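Local coordinates for polyphosphate kinase (Porphyromonas gingivalis, PDB 2O8R), which probably catalyses the reversible transfer of the terminal phosphate of ATP onto a growing chain of inorganic polyphosphate, as a member of the polyphosphate kinase 1 family, at residues Thr90-Arg93 with Gln94-Tyr98; Pro34-Asp37 with Arg38-Phe41. The protein carries 3 engineered substitutions. One frame throughout, in Å; residues are numbered along the deposited sequence.

Overall arrangement
Both contacts are turns of helix in the N-terminal domain of this polyphosphate kinase. Interaction 2 comes first along the chain, in the opening turns of helix 35-63, and interaction 1 follows in the first half and middle of helix 83-112, the next helix in sequence. Their centres lie about 19 Å apart, and their nearest atoms, about 6 Å from each other, do not touch. The two helices nevertheless pack together: Val91 and Gln94 reach helix 35-63, while Val35, Tyr36, Arg38 and Ile39 lie against helix 83-112. Helix 13-29 touches both contacts. Asn48, predicted to bind ATP, lies on helix 35-63, which places this helical packing close to the probable nucleotide site.

Interaction 1 (Thr90-Arg93 with Gln94-Tyr98); sequences TVIR and QDELY
Thr90 and Gln94 meet one turn apart in an i to i+4 contact within helix 83-112, part of the helical N-terminal domain of the kinase. Four successive backbone bonds build this piece of alpha-helix. The first two are the shorter: Gln94 N reaches Thr90 O at 2.9 Å, and Asp95 N reaches Val91 O at 2.8 Å. Next along the chain, Glu96 N bonds to Ile92 O at 3.3 Å, the donor tilted from the carbonyl plane, and Leu97 N to Arg93 O.

Gln94 carries most of the side-chain contact. Its CG stands beside the backbone N (chi1 -66°), which brings the chain back over the preceding turn, with CG 3.3 Å from Thr90 O. The amide carbon then passes the Thr90 methyl group, CD to CG2 being 3.9 Å. The Arg93 side chain sets out with CG anti to the backbone N and bends at chi3 (51°), returning its guanidinium toward Gln94. There Gln94 CG lies over one guanidinium face, 3.9 Å from Arg93 NH2, while the guanidinium and amide planes are turned 70° apart. Both polar ends converge on helix 13-29: Glu22 OE2 forms a salt bridge with Arg93 NH2 and accepts a hydrogen bond from Gln94 NE2, which also donates to Leu18 O.

On other sides of the helix, Val91 packs on Leu49 and Tyr53 of helix 35-63, and Ile92 on Ile295. A sulfate ion, probably from the crystallisation liquor, lies about 3 Å from the Asp95 side chain at the nearest atoms. The shared carboxylate of Glu22 ties together two consecutive residues, probably balancing the positive charge of Arg93, while the bonds from the buried Gln94 amide to Glu22 and Leu18 O help to fix that group's rotation.

Interaction 2 (Pro34-Asp37 with Arg38-Phe41); sequences PVYD and RIKF
Ile39 N donates to Val35 O at 2.9 Å in a nearly straight bond (169°), the first full i to i+4 link across this contact at the N-terminal end of helix 35-63. Pro34 occupies the N-cap position of this alpha-helix in the N-terminal domain. Val35 O is also approached by Arg38 N, but that second bond is bent and weak. Lys40 N donates to Tyr36 O at 3.0 Å, and Phe41 N makes a weak bond to Asp37 O.

The arginine folds back along the first turn. With CG beside its backbone N and a bend at chi3 (-107°), Arg38 brings its guanidinium past Val35, whose CG1 lies over one face, 3.8 Å from NH2. Its NE is held by Leu33 O, just before the helix. Two other polar ends reach outward, Asp37 OD2 to Thr319 OG1 and Lys40 NZ to Ala307 O, linking this turn to surrounding loops.

Apolar packing completes the buried contact. Ile39 CD1 sits above one face of the Tyr36 ring, offset toward its rim and 4.2 Å from CE2. Helix 83-112 adjoins these residues through Leu110, which touches Tyr36, and Ile106, which touches Ile39. Phe41 instead touches Val24 and Glu27 of helix 13-29, about 7 Å from the side chain of Asn48, predicted to bind ATP. The ring of Phe41 presents its edge to the preceding turn, with Asp37 O in the ring plane, 3.3 Å from CD1.

Interaction 1 (Thr90-Arg93 with Gln94-Tyr98)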
loop_
_atom_site.group_PDB
_atom_site.type_symbol
_atom_site.label_atom_id
_atom_site.label_comp_id
_atom_site.label_asym_id
_atom_site.label_seq_id
_atom_site.Cartn_x
_atom_site.Cartn_y
_atom_site.Cartn_z
ATOM N N THR A 90 -26.839 2.330 -24.983
ATOM C CA THR A 90 -25.494 2.177 -25.516
ATOM C C THR A 90 -24.708 1.152 -24.721
ATOM O O THR A 90 -24.064 0.283 -25.313
ATOM C CB THR A 90 -24.756 3.528 -25.585
ATOM O OG1 THR A 90 -25.192 4.222 -26.753
ATOM C CG2 THR A 90 -23.243 3.341 -25.677
ATOM N N VAL A 91 -24.792 1.233 -23.392
ATOM C CA VAL A 91 -24.034 0.325 -22.531
ATOM C C VAL A 91 -24.462 -1.117 -22.755
ATOM O O VAL A 91 -23.622 -1.994 -22.897
ATOM C CB VAL A 91 -24.124 0.700 -21.041
ATOM C CG1 VAL A 91 -23.407 -0.331 -20.194
ATOM C CG2 VAL A 91 -23.498 2.062 -20.805
ATOM N N ILE A 92 -25.767 -1.348 -22.844
ATOM C CA ILE A 92 -26.291 -2.693 -23.087
ATOM C C ILE A 92 -25.729 -3.280 -24.375
ATOM O O ILE A 92 -25.401 -4.468 -24.441
ATOM C CB ILE A 92 -27.842 -2.715 -23.066
ATOM C CG1 ILE A 92 -28.350 -2.572 -21.626
ATOM C CG2 ILE A 92 -28.382 -3.993 -23.682
ATOM C CD1 ILE A 92 -29.832 -2.292 -21.512
ATOM N N ARG A 93 -25.578 -2.423 -25.381
ATOM C CA ARG A 93 -25.014 -2.824 -26.660
ATOM C C ARG A 93 -23.520 -3.163 -26.531
ATOM O O ARG A 93 -23.060 -4.190 -27.034
ATOM C CB ARG A 93 -25.258 -1.736 -27.714
ATOM C CG ARG A 93 -24.936 -2.170 -29.136
ATOM C CD ARG A 93 -24.894 -1.010 -30.122
ATOM N NE ARG A 93 -24.044 0.098 -29.675
ATOM C CZ ARG A 93 -22.718 0.154 -29.801
ATOM N NH1 ARG A 93 -22.035 -0.841 -30.357
ATOM N NH2 ARG A 93 -22.067 1.219 -29.361
ATOM N N GLN A 94 -22.781 -2.309 -25.830
ATOM C CA GLN A 94 -21.339 -2.490 -25.658
ATOM C C GLN A 94 -21.049 -3.737 -24.843
ATOM O O GLN A 94 -20.090 -4.470 -25.106
ATOM C CB GLN A 94 -20.734 -1.264 -24.981
ATOM C CG GLN A 94 -20.812 -0.030 -25.847
ATOM C CD GLN A 94 -20.073 1.152 -25.278
ATOM O OE1 GLN A 94 -19.994 1.336 -24.061
ATOM N NE2 GLN A 94 -19.528 1.976 -26.166
ATOM N N ASP A 95 -21.911 -3.976 -23.865
ATOM C CA ASP A 95 -21.847 -5.165 -23.049
ATOM C C ASP A 95 -21.903 -6.425 -23.900
ATOM O O ASP A 95 -21.121 -7.344 -23.689
ATOM C CB ASP A 95 -22.989 -5.167 -22.044
ATOM C CG ASP A 95 -22.752 -6.132 -20.904
ATOM O OD1 ASP A 95 -21.601 -6.209 -20.416
ATOM O OD2 ASP A 95 -23.719 -6.806 -20.495
ATOM N N GLU A 96 -22.816 -6.449 -24.869
ATOM C CA GLU A 96 -22.978 -7.600 -25.745
ATOM C C GLU A 96 -21.737 -7.835 -26.590
ATOM O O GLU A 96 -21.297 -8.980 -26.778
ATOM C CB GLU A 96 -24.181 -7.402 -26.651
ATOM C CG GLU A 96 -25.514 -7.483 -25.938
ATOM C CD GLU A 96 -26.687 -7.446 -26.900
ATOM O OE1 GLU A 96 -26.460 -7.540 -28.131
ATOM O OE2 GLU A 96 -27.834 -7.327 -26.423
ATOM N N LEU A 97 -21.184 -6.744 -27.105
ATOM C CA LEU A 97 -19.901 -6.797 -27.785
ATOM C C LEU A 97 -18.799 -7.378 -26.886
ATOM O O LEU A 97 -18.079 -8.293 -27.303
ATOM C CB LEU A 97 -19.514 -5.401 -28.272
ATOM C CG LEU A 97 -18.160 -5.240 -28.953
ATOM C CD1 LEU A 97 -18.022 -6.175 -30.154
ATOM C CD2 LEU A 97 -18.005 -3.808 -29.371
ATOM N N TYR A 98 -18.685 -6.848 -25.663
ATOM C CA TYR A 98 -17.700 -7.296 -24.677
ATOM C C TYR A 98 -17.698 -8.817 -24.505
ATOM O O TYR A 98 -16.648 -9.462 -24.583
ATOM C CB TYR A 98 -17.987 -6.619 -23.338
ATOM C CG TYR A 98 -16.894 -6.696 -22.289
ATOM C CD1 TYR A 98 -16.093 -5.591 -22.015
ATOM C CD2 TYR A 98 -16.699 -7.849 -21.533
ATOM C CE1 TYR A 98 -15.111 -5.642 -21.037
ATOM C CE2 TYR A 98 -15.711 -7.911 -20.554
ATOM C CZ TYR A 98 -14.928 -6.809 -20.310
ATOM O OH TYR A 98 -13.953 -6.878 -19.340
#

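Interaction 2 (Pro34-Asp37 with Arg38-Phe41)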
loop_
_atom_site.group_PDB
_atom_site.type_symbol
_atom_site.label_atom_id
_atom_site.label_comp_id
_atom_site.label_asym_id
_atom_site.label_seq_id
_atom_site.Cartn_x
_atom_site.Cartn_y
_atom_site.Cartn_z
ATOM N N PRO A 34 -1.174 -9.223 -29.220
ATOM C CA PRO A 34 -0.894 -10.278 -28.250
ATOM C C PRO A 34 -1.994 -10.324 -27.220
ATOM O O PRO A 34 -2.381 -9.262 -26.732
ATOM C CB PRO A 34 0.405 -9.806 -27.610
ATOM C CG PRO A 34 1.071 -9.057 -28.678
ATOM C CD PRO A 34 -0.011 -8.340 -29.402
ATOM N N VAL A 35 -2.498 -11.525 -26.899
ATOM C CA VAL A 35 -3.738 -11.648 -26.087
ATOM C C VAL A 35 -3.777 -10.787 -24.850
ATOM O O VAL A 35 -4.788 -10.137 -24.592
ATOM C CB VAL A 35 -4.065 -13.069 -25.557
ATOM C CG1 VAL A 35 -5.232 -13.651 -26.288
ATOM C CG2 VAL A 35 -2.831 -13.995 -25.487
ATOM N N TYR A 36 -2.690 -10.797 -24.077
ATOM C CA TYR A 36 -2.715 -10.097 -22.814
ATOM C C TYR A 36 -2.873 -8.593 -22.986
ATOM O O TYR A 36 -3.447 -7.930 -22.128
ATOM C CB TYR A 36 -1.564 -10.527 -21.897
ATOM C CG TYR A 36 -1.906 -11.835 -21.208
ATOM C CD1 TYR A 36 -1.596 -13.067 -21.790
ATOM C CD2 TYR A 36 -2.590 -11.837 -19.995
ATOM C CE1 TYR A 36 -1.942 -14.259 -21.166
ATOM C CE2 TYR A 36 -2.929 -13.016 -19.364
ATOM C CZ TYR A 36 -2.613 -14.217 -19.954
ATOM O OH TYR A 36 -2.974 -15.368 -19.315
ATOM N N ASP A 37 -2.438 -8.075 -24.136
ATOM C CA ASP A 37 -2.705 -6.680 -24.490
ATOM C C ASP A 37 -4.194 -6.425 -24.562
ATOM O O ASP A 37 -4.676 -5.425 -24.041
ATOM C CB ASP A 37 -2.069 -6.303 -25.829
ATOM C CG ASP A 37 -0.560 -6.381 -25.802
ATOM O OD1 ASP A 37 0.033 -6.672 -24.731
ATOM O OD2 ASP A 37 0.029 -6.147 -26.871
ATOM N N ARG A 38 -4.912 -7.342 -25.204
ATOM C CA ARG A 38 -6.348 -7.215 -25.367
ATOM C C ARG A 38 -7.074 -7.379 -24.038
ATOM O O ARG A 38 -7.968 -6.592 -23.712
ATOM C CB ARG A 38 -6.850 -8.229 -26.384
ATOM C CG ARG A 38 -6.194 -8.073 -27.736
ATOM C CD ARG A 38 -6.790 -9.044 -28.703
ATOM N NE ARG A 38 -5.892 -10.144 -29.012
ATOM C CZ ARG A 38 -6.270 -11.266 -29.614
ATOM N NH1 ARG A 38 -7.538 -11.449 -29.957
ATOM N NH2 ARG A 38 -5.385 -12.217 -29.851
ATOM N N ILE A 39 -6.674 -8.387 -23.271
ATOM C CA ILE A 39 -7.229 -8.636 -21.939
ATOM C C ILE A 39 -7.135 -7.407 -21.021
ATOM O O ILE A 39 -8.115 -7.059 -20.330
ATOM C CB ILE A 39 -6.541 -9.846 -21.273
ATOM C CG1 ILE A 39 -6.903 -11.134 -22.032
ATOM C CG2 ILE A 39 -6.903 -9.926 -19.779
ATOM C CD1 ILE A 39 -6.658 -12.411 -21.258
ATOM N N LYS A 40 -5.963 -6.759 -21.031
ATOM C CA LYS A 40 -5.752 -5.476 -20.350
ATOM C C LYS A 40 -6.796 -4.445 -20.750
ATOM O O LYS A 40 -7.341 -3.760 -19.890
ATOM C CB LYS A 40 -4.357 -4.915 -20.632
ATOM C CG LYS A 40 -3.390 -4.944 -19.450
ATOM C CD LYS A 40 -3.171 -6.342 -18.891
ATOM C CE LYS A 40 -2.770 -6.255 -17.432
ATOM N NZ LYS A 40 -2.779 -7.597 -16.807
ATOM N N PHE A 41 -7.087 -4.349 -22.044
ATOM C CA PHE A 41 -8.044 -3.357 -22.513
ATOM C C PHE A 41 -9.500 -3.664 -22.149
ATOM O O PHE A 41 -10.302 -2.752 -21.948
ATOM C CB PHE A 41 -7.850 -3.066 -24.006
ATOM C CG PHE A 41 -6.852 -1.999 -24.251
ATOM C CD1 PHE A 41 -5.504 -2.288 -24.243
ATOM C CD2 PHE A 41 -7.252 -0.683 -24.399
ATOM C CE1 PHE A 41 -4.564 -1.295 -24.423
ATOM C CE2 PHE A 41 -6.320 0.309 -24.576
ATOM C CZ PHE A 41 -4.964 -0.003 -24.578
#